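Local coordinates for protein ferritin light chain (Trichoplusia ni, PDB 1Z6O) that stores iron in soluble, non-toxic form, as the light chain that with heavy chains builds a 24-subunit ferritin shell and probably helps nucleate its mineral core, at residues 41-46 against 103-108; 67-72 against 203-208; 46-51 against 84-89; 107-112 against 137-142. All blocks are in the same frame, centred on the assembly; numbering follows the deposited sequence.

The four contacts tie together the antiparallel four-helix bundle of a ferritin subunit. Interactions 1, 3 and 4 cluster: the centres of 1 and 3, and of 1 and 4, lie about 10 Å apart, those of 3 and 4 about 15 Å. Interactions 1 and 3 share helix 37-61 and Lys46, while interactions 1 and 4 share Ser107 and Thr108 of the long loop, which touches helix 37-61 first and helix 122-148 next. Along the chain, interaction 3 is nested inside interaction 1. Interaction 2 stands apart, its centre about 34 Å from that of interaction 1, where helix 70-96 begins against C-terminal helix 197-211. Loop and bundle core are thus joined, and the last helix packs at a distance.

Interaction 1 (41-46 against 103-108); sequences LQAYAK and FDQHST
Lys46 reaches from helix 37-61 to the loop mainly with its aliphatic chain. Its CD rests on two backbone carbonyls, 3.6 Å from Phe103 O and 3.5 Å from Gln105 O. The ammonium meets the His106 ring obliquely, Lys46 NZ 3.1 Å from His106 CE1. Asp104 OD1 stays 4.1 Å from Lys46 NZ, beyond a salt bridge, but its charge would probably still steady the lysine. One turn earlier, the methyl of Ala43 presses on the loop backbone, its CB 3.7 Å from Ser107 N. The side chains of Gln42 and Gln105 cross obliquely, amide planes almost perpendicular, bridged by one water 2.6 Å from Gln105 OE1 and 3.0 Å from Gln42 OE1. An extended chain, CG anti to the backbone N, gives Lys46 its reach. Gln105, bent at chi2 (59°), turns its amide back on its own loop backbone: Gln105 NE2 donates to a lone pair of His106 O at 3.0 Å, nearly straight at 174°. Farther out, Glu40 accepts from Thr108 N and is hydrogen-bonded to Ser107 OG. The loop thus runs along helix 37-61 of the bundle, with Phe103 against Ile91 of helix 70-96 and Ser107 against Arg139 of helix 122-148.

Interaction 2 (67-72 against 203-208); sequences TNRAGF and VFDEYL
Hydrogen bonds gather on the carboxylate of Asp205, which faces the first turn of helix 70-96. Asp205 OD2 accepts from Phe72 N at 3.0 Å, and Asp205 OD1 from Gly71 N at 3.2 Å and 162°. A weak second bond from Gly71 N to OD2 is bent to 123°. Both stronger donors come from above the carboxylate plane. A water held by Ala70 N and Asn68 O is weakly bonded to OD1, which is also bonded to Gln209 NE2. The carboxylate lies at this helix N-terminus, where the dipole would probably favour its charge; it comes from helix 197-211 of the same chain, the short fifth helix of the ferritin fold, while Arg69 holds the N-cap position and pairs with Glu122. An alanine in place of Asp205 would lose both carboxylate oxygens and probably leave these first-turn amides without their partner from the last helix. Close backbone packing comes next: Gly71 CA lies 3.5 Å from Asp205 O in a CA-H...O contact, and a CB on Gly71 would clash there. Among apolar contacts, Leu208 CD1 sits over the face of the Phe72 ring, 3.9 Å from its centroid, and Phe72 CZ meets the Phe204 ring edge, 3.8 Å from CD2.

Interaction 3 (46-51 against 84-89); sequences KLHLER and WSKTID
His48 has its CG anti to the carbonyl carbon (chi1 -81°) and Lys86 takes the same setting, so the two side chains leave their helices side by side and pointing the same way. Leu49 and Trp84 form the other such pair, each with CG anti to the backbone N; Trp84 starts out away from helix 37-61, but its indole swings back toward it. Thr87 has its hydroxyl beside its own backbone N and anti to the carbonyl carbon (chi1 -64°), which leaves OG1 against the backbone of the facing helix. There Thr87 OG1 lies 3.1 Å from Leu49 N, but the angle is too poor for a hydrogen bond; the hydroxyl is bonded instead to Ala83 O, one turn back in its own helix. Thr87 CG2 adds an apolar touch, 3.9 Å from Leu49 CB. The two helices are neighbouring members of the antiparallel ferritin bundle, their short segments 8.0 Å apart at closest approach and 156° between directions. The close approach is consistent with the small threonine at the crossing, where the CA atoms of His48 and Thr87 come within 5.5 Å. To one flank, the imidazole carbon His48 CD2 lies 3.6 Å from Lys86 CB, oblique to the ring. His48 ND1 is hydrogen-bonded to Tyr44 O, and Lys86 NZ to Glu166 O, while Phe167 meets both side chains inside the bundle. On the other flank, the methyl Leu49 CD1 sits obliquely by the indole, 3.6 Å from Trp84 CZ3. Trp84 NE1 is hydrogen-bonded to Ser65 of a heavy-chain subunit, whose Leu37 packs on Leu49.

Interaction 4 (107-112 against 137-142); sequences STMKTE and AERAFY
A very short hydrogen bond joins two hydroxyls: Tyr142 OH donates to Thr108 OG1 at 2.5 Å. Thr108 holds OG1 in the crowded position between its backbone N and carbonyl carbon (chi1 62°), and its side chain crosses the tyrosine at about a right angle, with OG1 at the ring edge. Met109 occupies one face of the same ring. Its CB stands over the centre, 4.0 Å from the centroid and 13° off the normal, and the chain then slides past the tyrosine in the opposite direction until Met109 SD reaches Tyr142 CB at 3.8 Å. The sulfur views the ring obliquely in a Met-aromatic contact. A phenylalanine in place of Tyr142 would lose the hydroxyl and its bond to Thr108, and would probably hold this part of the loop less firmly. Arg139, bent at chi2 and chi3, brings its guanidinium beneath Ser107, whose CB is 3.5 Å from Arg139 NH1 over one face. Ser107 OG accepts from Met109 N at 3.0 Å, closing an ST turn that presents the methionine to the helix; Glu40 of helix 37-61 is bonded to the same hydroxyl. This is the long crossover loop of the ferritin four-helix bundle, lying against helix 122-148 before it enters that helix.

Interaction 1 (41-46 against 103-108)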
loop_
_atom_site.group_PDB
_atom_site.type_symbol
_atom_site.label_atom_id
_atom_site.label_comp_id
_atom_site.label_asym_id
_atom_site.label_seq_id
_atom_site.Cartn_x
_atom_site.Cartn_y
_atom_site.Cartn_z
ATOM N N LEU A 41 47.047 25.704 -18.023
ATOM C CA LEU A 41 45.865 25.252 -17.290
ATOM C C LEU A 41 45.576 26.235 -16.151
ATOM O O LEU A 41 44.420 26.564 -15.877
ATOM C CB LEU A 41 46.081 23.840 -16.745
ATOM C CG LEU A 41 44.796 23.170 -16.232
ATOM C CD1 LEU A 41 43.804 23.003 -17.401
ATOM C CD2 LEU A 41 45.129 21.811 -15.600
ATOM N N GLN A 42 46.622 26.716 -15.482
ATOM C CA GLN A 42 46.424 27.694 -14.413
ATOM C C GLN A 42 45.822 28.978 -14.986
ATOM O O GLN A 42 44.913 29.563 -14.392
ATOM C CB GLN A 42 47.754 28.029 -13.731
ATOM C CG GLN A 42 48.340 26.877 -12.920
ATOM C CD GLN A 42 49.703 27.228 -12.356
ATOM O OE1 GLN A 42 49.884 28.300 -11.798
ATOM N NE2 GLN A 42 50.658 26.324 -12.489
ATOM N N ALA A 43 46.335 29.432 -16.127
ATOM C CA ALA A 43 45.803 30.650 -16.745
ATOM C C ALA A 43 44.356 30.437 -17.225
ATOM O O ALA A 43 43.593 31.391 -17.353
ATOM C CB ALA A 43 46.697 31.089 -17.937
ATOM N N TYR A 44 43.987 29.190 -17.500
ATOM C CA TYR A 44 42.625 28.882 -17.958
ATOM C C TYR A 44 41.650 29.032 -16.779
ATOM O O TYR A 44 40.510 29.466 -16.959
ATOM C CB TYR A 44 42.573 27.453 -18.530
ATOM C CG TYR A 44 41.379 27.175 -19.438
ATOM C CD1 TYR A 44 40.907 28.147 -20.332
ATOM C CD2 TYR A 44 40.783 25.916 -19.464
ATOM C CE1 TYR A 44 39.872 27.858 -21.242
ATOM C CE2 TYR A 44 39.747 25.616 -20.363
ATOM C CZ TYR A 44 39.302 26.590 -21.249
ATOM O OH TYR A 44 38.290 26.284 -22.144
ATOM N N ALA A 45 42.091 28.675 -15.571
ATOM C CA ALA A 45 41.237 28.850 -14.391
ATOM C C ALA A 45 41.028 30.357 -14.205
ATOM O O ALA A 45 39.935 30.818 -13.884
ATOM C CB ALA A 45 41.915 28.269 -13.141
ATOM N N LYS A 46 42.092 31.119 -14.412
ATOM C CA LYS A 46 42.033 32.569 -14.260
ATOM C C LYS A 46 41.080 33.203 -15.276
ATOM O O LYS A 46 40.347 34.143 -14.951
ATOM C CB LYS A 46 43.442 33.148 -14.413
ATOM C CG LYS A 46 43.521 34.666 -14.354
ATOM C CD LYS A 46 44.963 35.116 -14.570
ATOM C CE LYS A 46 45.042 36.592 -14.894
ATOM N NZ LYS A 46 46.453 37.008 -15.106
ATOM N N PHE A 103 47.478 32.479 -9.176
ATOM C CA PHE A 103 46.452 33.344 -9.751
ATOM C C PHE A 103 46.938 34.491 -10.627
ATOM O O PHE A 103 46.129 35.246 -11.165
ATOM C CB PHE A 103 45.536 33.892 -8.653
ATOM C CG PHE A 103 44.693 32.830 -7.999
ATOM C CD1 PHE A 103 45.204 32.062 -6.964
ATOM C CD2 PHE A 103 43.410 32.568 -8.460
ATOM C CE1 PHE A 103 44.445 31.037 -6.388
ATOM C CE2 PHE A 103 42.641 31.546 -7.890
ATOM C CZ PHE A 103 43.162 30.783 -6.854
ATOM N N ASP A 104 48.246 34.622 -10.781
ATOM C CA ASP A 104 48.772 35.686 -11.627
ATOM C C ASP A 104 49.453 35.095 -12.860
ATOM O O ASP A 104 50.229 35.771 -13.529
ATOM C CB ASP A 104 49.777 36.537 -10.859
ATOM C CG ASP A 104 49.803 37.989 -11.343
ATOM O OD1 ASP A 104 49.436 38.243 -12.514
ATOM O OD2 ASP A 104 50.192 38.878 -10.551
ATOM N N GLN A 105 49.165 33.833 -13.162
ATOM C CA GLN A 105 49.781 33.186 -14.313
ATOM C C GLN A 105 49.141 33.669 -15.602
ATOM O O GLN A 105 47.921 33.725 -15.720
ATOM C CB GLN A 105 49.640 31.663 -14.215
ATOM C CG GLN A 105 50.304 30.922 -15.359
ATOM C CD GLN A 105 51.799 31.216 -15.442
ATOM O OE1 GLN A 105 52.533 30.971 -14.491
ATOM N NE2 GLN A 105 52.248 31.747 -16.581
ATOM N N HIS A 106 49.964 34.016 -16.580
ATOM C CA HIS A 106 49.442 34.483 -17.855
ATOM C C HIS A 106 49.552 33.410 -18.917
ATOM O O HIS A 106 50.388 32.513 -18.828
ATOM C CB HIS A 106 50.197 35.737 -18.299
ATOM C CG HIS A 106 50.019 36.898 -17.372
ATOM N ND1 HIS A 106 48.798 37.507 -17.171
ATOM C CD2 HIS A 106 50.893 37.530 -16.554
ATOM C CE1 HIS A 106 48.927 38.463 -16.268
ATOM N NE2 HIS A 106 50.189 38.497 -15.877
ATOM N N SER A 107 48.683 33.498 -19.914
ATOM C CA SER A 107 48.678 32.559 -21.020
ATOM C C SER A 107 49.673 33.057 -22.066
ATOM O O SER A 107 49.943 34.250 -22.140
ATOM C CB SER A 107 47.289 32.506 -21.656
ATOM O OG SER A 107 47.310 31.732 -22.843
ATOM N N THR A 108 50.210 32.150 -22.872
ATOM C CA THR A 108 51.135 32.547 -23.926
ATOM C C THR A 108 50.323 32.802 -25.183
ATOM O O THR A 108 50.786 33.465 -26.106
ATOM C CB THR A 108 52.152 31.445 -24.256
ATOM O OG1 THR A 108 51.454 30.291 -24.732
ATOM C CG2 THR A 108 52.962 31.074 -23.030
HETATM O O HOH W 1 52.540 29.433 -12.442
#

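Interaction 2 (67-72 against 203-208)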
loop_
_atom_site.group_PDB
_atom_site.type_symbol
_atom_site.label_atom_id
_atom_site.label_comp_id
_atom_site.label_asym_id
_atom_site.label_seq_id
_atom_site.Cartn_x
_atom_site.Cartn_y
_atom_site.Cartn_z
ATOM N N THR A 67 16.010 48.045 -18.172
ATOM C CA THR A 67 16.198 46.955 -19.134
ATOM C C THR A 67 15.190 45.870 -18.821
ATOM O O THR A 67 14.435 45.438 -19.696
ATOM C CB THR A 67 17.623 46.399 -19.046
ATOM O OG1 THR A 67 17.916 46.052 -17.681
ATOM C CG2 THR A 67 18.615 47.464 -19.522
ATOM N N ASN A 68 15.193 45.428 -17.565
ATOM C CA ASN A 68 14.248 44.442 -17.065
ATOM C C ASN A 68 14.020 43.266 -18.021
ATOM O O ASN A 68 12.880 42.968 -18.385
ATOM C CB ASN A 68 12.908 45.154 -16.764
ATOM C CG ASN A 68 12.018 44.366 -15.818
ATOM O OD1 ASN A 68 12.424 44.022 -14.711
ATOM N ND2 ASN A 68 10.791 44.085 -16.246
ATOM N N ARG A 69 15.105 42.604 -18.424
ATOM C CA ARG A 69 15.018 41.442 -19.317
ATOM C C ARG A 69 15.386 40.210 -18.495
ATOM O O ARG A 69 16.556 39.812 -18.461
ATOM C CB ARG A 69 16.010 41.581 -20.471
ATOM C CG ARG A 69 15.824 42.811 -21.350
ATOM C CD ARG A 69 14.541 42.732 -22.184
ATOM N NE ARG A 69 14.551 43.727 -23.257
ATOM C CZ ARG A 69 13.471 44.096 -23.947
ATOM N NH1 ARG A 69 12.294 43.551 -23.682
ATOM N NH2 ARG A 69 13.564 45.039 -24.875
ATOM N N ALA A 70 14.400 39.608 -17.838
ATOM C CA ALA A 70 14.653 38.440 -16.995
ATOM C C ALA A 70 15.278 37.259 -17.748
ATOM O O ALA A 70 16.058 36.496 -17.170
ATOM C CB ALA A 70 13.358 38.003 -16.307
ATOM N N GLY A 71 14.940 37.112 -19.026
ATOM C CA GLY A 71 15.491 36.028 -19.826
ATOM C C GLY A 71 16.968 36.253 -20.114
ATOM O O GLY A 71 17.779 35.334 -19.986
ATOM N N PHE A 72 17.328 37.466 -20.520
ATOM C CA PHE A 72 18.734 37.769 -20.783
ATOM C C PHE A 72 19.528 37.674 -19.484
ATOM O O PHE A 72 20.657 37.178 -19.458
ATOM C CB PHE A 72 18.893 39.173 -21.374
ATOM C CG PHE A 72 18.591 39.244 -22.846
ATOM C CD1 PHE A 72 17.273 39.243 -23.303
ATOM C CD2 PHE A 72 19.627 39.266 -23.778
ATOM C CE1 PHE A 72 16.986 39.260 -24.666
ATOM C CE2 PHE A 72 19.356 39.281 -25.149
ATOM C CZ PHE A 72 18.030 39.277 -25.596
ATOM N N VAL A 203 9.187 39.223 -26.802
ATOM C CA VAL A 203 8.878 37.813 -27.044
ATOM C C VAL A 203 10.139 36.944 -26.916
ATOM O O VAL A 203 10.107 35.846 -26.347
ATOM C CB VAL A 203 8.252 37.638 -28.455
ATOM C CG1 VAL A 203 8.204 36.155 -28.852
ATOM C CG2 VAL A 203 6.820 38.227 -28.447
ATOM N N PHE A 204 11.250 37.441 -27.438
ATOM C CA PHE A 204 12.502 36.691 -27.366
ATOM C C PHE A 204 12.949 36.536 -25.909
ATOM O O PHE A 204 13.400 35.461 -25.504
ATOM C CB PHE A 204 13.594 37.395 -28.173
ATOM C CG PHE A 204 14.839 36.566 -28.333
ATOM C CD1 PHE A 204 14.874 35.514 -29.247
ATOM C CD2 PHE A 204 15.954 36.801 -27.531
ATOM C CE1 PHE A 204 16.008 34.695 -29.361
ATOM C CE2 PHE A 204 17.093 35.989 -27.633
ATOM C CZ PHE A 204 17.117 34.937 -28.548
ATOM N N ASP A 205 12.828 37.600 -25.115
ATOM C CA ASP A 205 13.207 37.497 -23.703
ATOM C C ASP A 205 12.336 36.468 -22.977
ATOM O O ASP A 205 12.827 35.721 -22.128
ATOM C CB ASP A 205 13.091 38.846 -22.987
ATOM C CG ASP A 205 13.510 38.755 -21.518
ATOM O OD1 ASP A 205 12.636 38.602 -20.634
ATOM O OD2 ASP A 205 14.729 38.806 -21.251
ATOM N N GLU A 206 11.043 36.423 -23.304
ATOM C CA GLU A 206 10.145 35.451 -22.674
ATOM C C GLU A 206 10.574 34.038 -23.074
ATOM O O GLU A 206 10.528 33.102 -22.271
ATOM C CB GLU A 206 8.695 35.707 -23.110
ATOM C CG GLU A 206 8.106 37.012 -22.550
ATOM C CD GLU A 206 7.903 36.958 -21.036
ATOM O OE1 GLU A 206 7.303 35.972 -20.556
ATOM O OE2 GLU A 206 8.331 37.896 -20.326
ATOM N N TYR A 207 10.994 33.890 -24.324
ATOM C CA TYR A 207 11.473 32.604 -24.832
ATOM C C TYR A 207 12.731 32.174 -24.050
ATOM O O TYR A 207 12.872 31.004 -23.680
ATOM C CB TYR A 207 11.806 32.733 -26.319
ATOM C CG TYR A 207 12.574 31.561 -26.886
ATOM C CD1 TYR A 207 11.957 30.325 -27.075
ATOM C CD2 TYR A 207 13.916 31.698 -27.260
ATOM C CE1 TYR A 207 12.649 29.248 -27.624
ATOM C CE2 TYR A 207 14.622 30.622 -27.815
ATOM C CZ TYR A 207 13.976 29.404 -27.994
ATOM O OH TYR A 207 14.646 28.342 -28.554
ATOM N N LEU A 208 13.648 33.109 -23.801
ATOM C CA LEU A 208 14.849 32.766 -23.034
ATOM C C LEU A 208 14.482 32.319 -21.620
ATOM O O LEU A 208 15.103 31.405 -21.070
ATOM C CB LEU A 208 15.820 33.950 -22.953
ATOM C CG LEU A 208 16.554 34.345 -24.242
ATOM C CD1 LEU A 208 17.543 35.476 -23.928
ATOM C CD2 LEU A 208 17.310 33.136 -24.821
HETATM O O HOH W 2 11.686 40.518 -17.891
#

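Interaction 3 (46-51 against 84-89)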
loop_
_atom_site.group_PDB
_atom_site.type_symbol
_atom_site.label_atom_id
_atom_site.label_comp_id
_atom_site.label_asym_id
_atom_site.label_seq_id
_atom_site.Cartn_x
_atom_site.Cartn_y
_atom_site.Cartn_z
ATOM N N LYS A 46 42.092 31.119 -14.412
ATOM C CA LYS A 46 42.033 32.569 -14.260
ATOM C C LYS A 46 41.080 33.203 -15.276
ATOM O O LYS A 46 40.347 34.143 -14.951
ATOM C CB LYS A 46 43.442 33.148 -14.413
ATOM C CG LYS A 46 43.521 34.666 -14.354
ATOM C CD LYS A 46 44.963 35.116 -14.570
ATOM C CE LYS A 46 45.042 36.592 -14.894
ATOM N NZ LYS A 46 46.453 37.008 -15.106
ATOM N N LEU A 47 41.092 32.699 -16.507
ATOM C CA LEU A 47 40.190 33.234 -17.533
ATOM C C LEU A 47 38.732 32.946 -17.143
ATOM O O LEU A 47 37.865 33.813 -17.281
ATOM C CB LEU A 47 40.502 32.607 -18.903
ATOM C CG LEU A 47 39.627 33.043 -20.093
ATOM C CD1 LEU A 47 39.703 34.563 -20.292
ATOM C CD2 LEU A 47 40.110 32.316 -21.356
ATOM N N HIS A 48 38.453 31.738 -16.653
ATOM C CA HIS A 48 37.082 31.422 -16.246
ATOM C C HIS A 48 36.664 32.295 -15.069
ATOM O O HIS A 48 35.523 32.730 -14.987
ATOM C CB HIS A 48 36.932 29.946 -15.839
ATOM C CG HIS A 48 36.770 29.012 -17.001
ATOM N ND1 HIS A 48 37.841 28.509 -17.710
ATOM C CD2 HIS A 48 35.656 28.506 -17.587
ATOM C CE1 HIS A 48 37.393 27.730 -18.683
ATOM N NE2 HIS A 48 36.071 27.713 -18.629
ATOM N N LEU A 49 37.590 32.542 -14.151
ATOM C CA LEU A 49 37.276 33.360 -12.978
ATOM C C LEU A 49 36.883 34.775 -13.407
ATOM O O LEU A 49 35.870 35.321 -12.959
ATOM C CB LEU A 49 38.497 33.405 -12.046
ATOM C CG LEU A 49 38.399 34.295 -10.800
ATOM C CD1 LEU A 49 37.184 33.884 -9.945
ATOM C CD2 LEU A 49 39.701 34.154 -9.996
ATOM N N GLU A 50 37.689 35.369 -14.279
ATOM C CA GLU A 50 37.413 36.713 -14.772
ATOM C C GLU A 50 36.094 36.743 -15.531
ATOM O O GLU A 50 35.275 37.643 -15.331
ATOM C CB GLU A 50 38.550 37.189 -15.694
ATOM C CG GLU A 50 39.886 37.275 -14.951
ATOM C CD GLU A 50 41.094 37.471 -15.868
ATOM O OE1 GLU A 50 41.019 37.100 -17.065
ATOM O OE2 GLU A 50 42.129 37.974 -15.373
ATOM N N ARG A 51 35.879 35.772 -16.411
ATOM C CA ARG A 51 34.630 35.762 -17.162
ATOM C C ARG A 51 33.420 35.521 -16.264
ATOM O O ARG A 51 32.346 36.058 -16.547
ATOM C CB ARG A 51 34.652 34.709 -18.280
ATOM C CG ARG A 51 35.600 35.036 -19.423
ATOM C CD ARG A 51 35.297 36.399 -20.053
ATOM N NE ARG A 51 36.195 36.650 -21.180
ATOM C CZ ARG A 51 36.607 37.853 -21.563
ATOM N NH1 ARG A 51 36.203 38.937 -20.910
ATOM N NH2 ARG A 51 37.437 37.970 -22.594
ATOM N N TRP A 84 32.121 30.001 -12.808
ATOM C CA TRP A 84 32.606 29.985 -11.422
ATOM C C TRP A 84 32.894 28.533 -11.027
ATOM O O TRP A 84 33.939 28.207 -10.457
ATOM C CB TRP A 84 31.545 30.582 -10.480
ATOM C CG TRP A 84 31.890 30.447 -9.013
ATOM C CD1 TRP A 84 31.327 29.588 -8.111
ATOM C CD2 TRP A 84 32.872 31.200 -8.293
ATOM N NE1 TRP A 84 31.900 29.763 -6.865
ATOM C CE2 TRP A 84 32.850 30.745 -6.951
ATOM C CE3 TRP A 84 33.769 32.224 -8.649
ATOM C CZ2 TRP A 84 33.690 31.279 -5.961
ATOM C CZ3 TRP A 84 34.603 32.760 -7.661
ATOM C CH2 TRP A 84 34.555 32.282 -6.333
ATOM N N SER A 85 31.957 27.652 -11.340
ATOM C CA SER A 85 32.120 26.243 -11.024
ATOM C C SER A 85 33.348 25.649 -11.745
ATOM O O SER A 85 34.091 24.846 -11.167
ATOM C CB SER A 85 30.837 25.492 -11.415
ATOM O OG SER A 85 31.000 24.105 -11.229
ATOM N N LYS A 86 33.567 26.040 -12.996
ATOM C CA LYS A 86 34.722 25.539 -13.752
ATOM C C LYS A 86 36.031 26.065 -13.177
ATOM O O LYS A 86 37.058 25.394 -13.244
ATOM C CB LYS A 86 34.638 25.946 -15.228
ATOM C CG LYS A 86 33.564 25.192 -16.030
ATOM C CD LYS A 86 33.804 23.689 -16.012
ATOM C CE LYS A 86 32.743 22.942 -16.835
ATOM N NZ LYS A 86 32.900 21.451 -16.805
ATOM N N THR A 87 36.005 27.279 -12.640
ATOM C CA THR A 87 37.209 27.853 -12.042
ATOM C C THR A 87 37.683 26.923 -10.920
ATOM O O THR A 87 38.860 26.569 -10.837
ATOM C CB THR A 87 36.929 29.249 -11.427
ATOM O OG1 THR A 87 36.553 30.163 -12.465
ATOM C CG2 THR A 87 38.183 29.793 -10.727
ATOM N N ILE A 88 36.756 26.527 -10.055
ATOM C CA ILE A 88 37.114 25.660 -8.941
ATOM C C ILE A 88 37.545 24.278 -9.433
ATOM O O ILE A 88 38.505 23.696 -8.922
ATOM C CB ILE A 88 35.940 25.558 -7.945
ATOM C CG1 ILE A 88 35.754 26.922 -7.255
ATOM C CG2 ILE A 88 36.219 24.471 -6.888
ATOM C CD1 ILE A 88 34.466 27.029 -6.437
ATOM N N ASP A 89 36.846 23.761 -10.434
ATOM C CA ASP A 89 37.191 22.457 -10.988
ATOM C C ASP A 89 38.610 22.456 -11.579
ATOM O O ASP A 89 39.367 21.503 -11.387
ATOM C CB ASP A 89 36.194 22.056 -12.082
ATOM C CG ASP A 89 36.369 20.600 -12.513
ATOM O OD1 ASP A 89 36.855 20.343 -13.636
ATOM O OD2 ASP A 89 36.035 19.707 -11.708
#

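Interaction 4 (107-112 against 137-142)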
loop_
_atom_site.group_PDB
_atom_site.type_symbol
_atom_site.label_atom_id
_atom_site.label_comp_id
_atom_site.label_asym_id
_atom_site.label_seq_id
_atom_site.Cartn_x
_atom_site.Cartn_y
_atom_site.Cartn_z
ATOM N N SER A 107 48.683 33.498 -19.914
ATOM C CA SER A 107 48.678 32.559 -21.020
ATOM C C SER A 107 49.673 33.057 -22.066
ATOM O O SER A 107 49.943 34.250 -22.140
ATOM C CB SER A 107 47.289 32.506 -21.656
ATOM O OG SER A 107 47.310 31.732 -22.843
ATOM N N THR A 108 50.210 32.150 -22.872
ATOM C CA THR A 108 51.135 32.547 -23.926
ATOM C C THR A 108 50.323 32.802 -25.183
ATOM O O THR A 108 50.786 33.465 -26.106
ATOM C CB THR A 108 52.152 31.445 -24.256
ATOM O OG1 THR A 108 51.454 30.291 -24.732
ATOM C CG2 THR A 108 52.962 31.074 -23.030
ATOM N N MET A 109 49.106 32.271 -25.222
ATOM C CA MET A 109 48.268 32.456 -26.396
ATOM C C MET A 109 48.016 33.937 -26.611
ATOM O O MET A 109 47.429 34.618 -25.765
ATOM C CB MET A 109 46.942 31.718 -26.251
ATOM C CG MET A 109 46.204 31.572 -27.568
ATOM S SD MET A 109 44.597 30.804 -27.375
ATOM C CE MET A 109 43.920 31.937 -26.326
ATOM N N LYS A 110 48.481 34.424 -27.755
ATOM C CA LYS A 110 48.341 35.823 -28.126
ATOM C C LYS A 110 46.876 36.181 -28.331
ATOM O O LYS A 110 46.281 35.870 -29.363
ATOM C CB LYS A 110 49.161 36.087 -29.390
ATOM C CG LYS A 110 50.638 35.767 -29.187
ATOM C CD LYS A 110 51.360 35.470 -30.488
ATOM C CE LYS A 110 52.775 34.976 -30.207
ATOM N NZ LYS A 110 53.488 34.547 -31.441
ATOM N N THR A 111 46.303 36.828 -27.321
ATOM C CA THR A 111 44.908 37.237 -27.351
ATOM C C THR A 111 44.799 38.748 -27.197
ATOM O O THR A 111 45.324 39.321 -26.243
ATOM C CB THR A 111 44.144 36.547 -26.238
ATOM N N GLU A 112 44.112 39.384 -28.141
ATOM C CA GLU A 112 43.928 40.829 -28.118
ATOM C C GLU A 112 43.334 41.289 -26.789
ATOM O O GLU A 112 42.750 40.496 -26.046
ATOM C CB GLU A 112 43.027 41.259 -29.272
ATOM N N ALA A 137 36.618 28.468 -25.833
ATOM C CA ALA A 137 36.711 27.235 -26.616
ATOM C C ALA A 137 38.047 27.123 -27.343
ATOM O O ALA A 137 38.659 26.056 -27.362
ATOM C CB ALA A 137 35.550 27.160 -27.626
ATOM N N GLU A 138 38.505 28.217 -27.946
ATOM C CA GLU A 138 39.774 28.173 -28.664
ATOM C C GLU A 138 40.951 28.057 -27.701
ATOM O O GLU A 138 42.000 27.515 -28.059
ATOM C CB GLU A 138 39.906 29.394 -29.587
ATOM C CG GLU A 138 38.907 29.289 -30.756
ATOM C CD GLU A 138 38.956 30.460 -31.715
ATOM O OE1 GLU A 138 39.575 31.484 -31.370
ATOM O OE2 GLU A 138 38.361 30.359 -32.813
ATOM N N ARG A 139 40.785 28.556 -26.481
ATOM C CA ARG A 139 41.852 28.419 -25.493
ATOM C C ARG A 139 41.939 26.923 -25.138
ATOM O O ARG A 139 43.029 26.389 -24.959
ATOM C CB ARG A 139 41.554 29.247 -24.238
ATOM C CG ARG A 139 42.671 29.188 -23.177
ATOM C CD ARG A 139 43.937 29.927 -23.635
ATOM N NE ARG A 139 43.739 31.377 -23.659
ATOM C CZ ARG A 139 43.741 32.160 -22.579
ATOM N NH1 ARG A 139 43.940 31.649 -21.361
ATOM N NH2 ARG A 139 43.533 33.461 -22.720
ATOM N N ALA A 140 40.801 26.236 -25.030
ATOM C CA ALA A 140 40.858 24.803 -24.736
ATOM C C ALA A 140 41.557 24.069 -25.889
ATOM O O ALA A 140 42.325 23.143 -25.654
ATOM C CB ALA A 140 39.443 24.221 -24.521
ATOM N N PHE A 141 41.283 24.471 -27.130
ATOM C CA PHE A 141 41.928 23.836 -28.291
ATOM C C PHE A 141 43.447 24.032 -28.198
ATOM O O PHE A 141 44.228 23.136 -28.503
ATOM C CB PHE A 141 41.448 24.478 -29.602
ATOM C CG PHE A 141 40.126 23.941 -30.120
ATOM C CD1 PHE A 141 39.263 23.214 -29.295
ATOM C CD2 PHE A 141 39.750 24.182 -31.445
ATOM C CE1 PHE A 141 38.029 22.729 -29.788
ATOM C CE2 PHE A 141 38.526 23.706 -31.948
ATOM C CZ PHE A 141 37.663 22.976 -31.110
ATOM N N TYR A 142 43.849 25.226 -27.791
ATOM C CA TYR A 142 45.267 25.565 -27.662
ATOM C C TYR A 142 45.967 24.703 -26.598
ATOM O O TYR A 142 47.039 24.151 -26.833
ATOM C CB TYR A 142 45.386 27.046 -27.300
ATOM C CG TYR A 142 46.804 27.517 -27.120
ATOM C CD1 TYR A 142 47.631 27.727 -28.219
ATOM C CD2 TYR A 142 47.322 27.748 -25.848
ATOM C CE1 TYR A 142 48.946 28.159 -28.058
ATOM C CE2 TYR A 142 48.636 28.179 -25.671
ATOM C CZ TYR A 142 49.441 28.382 -26.783
ATOM O OH TYR A 142 50.737 28.814 -26.623
#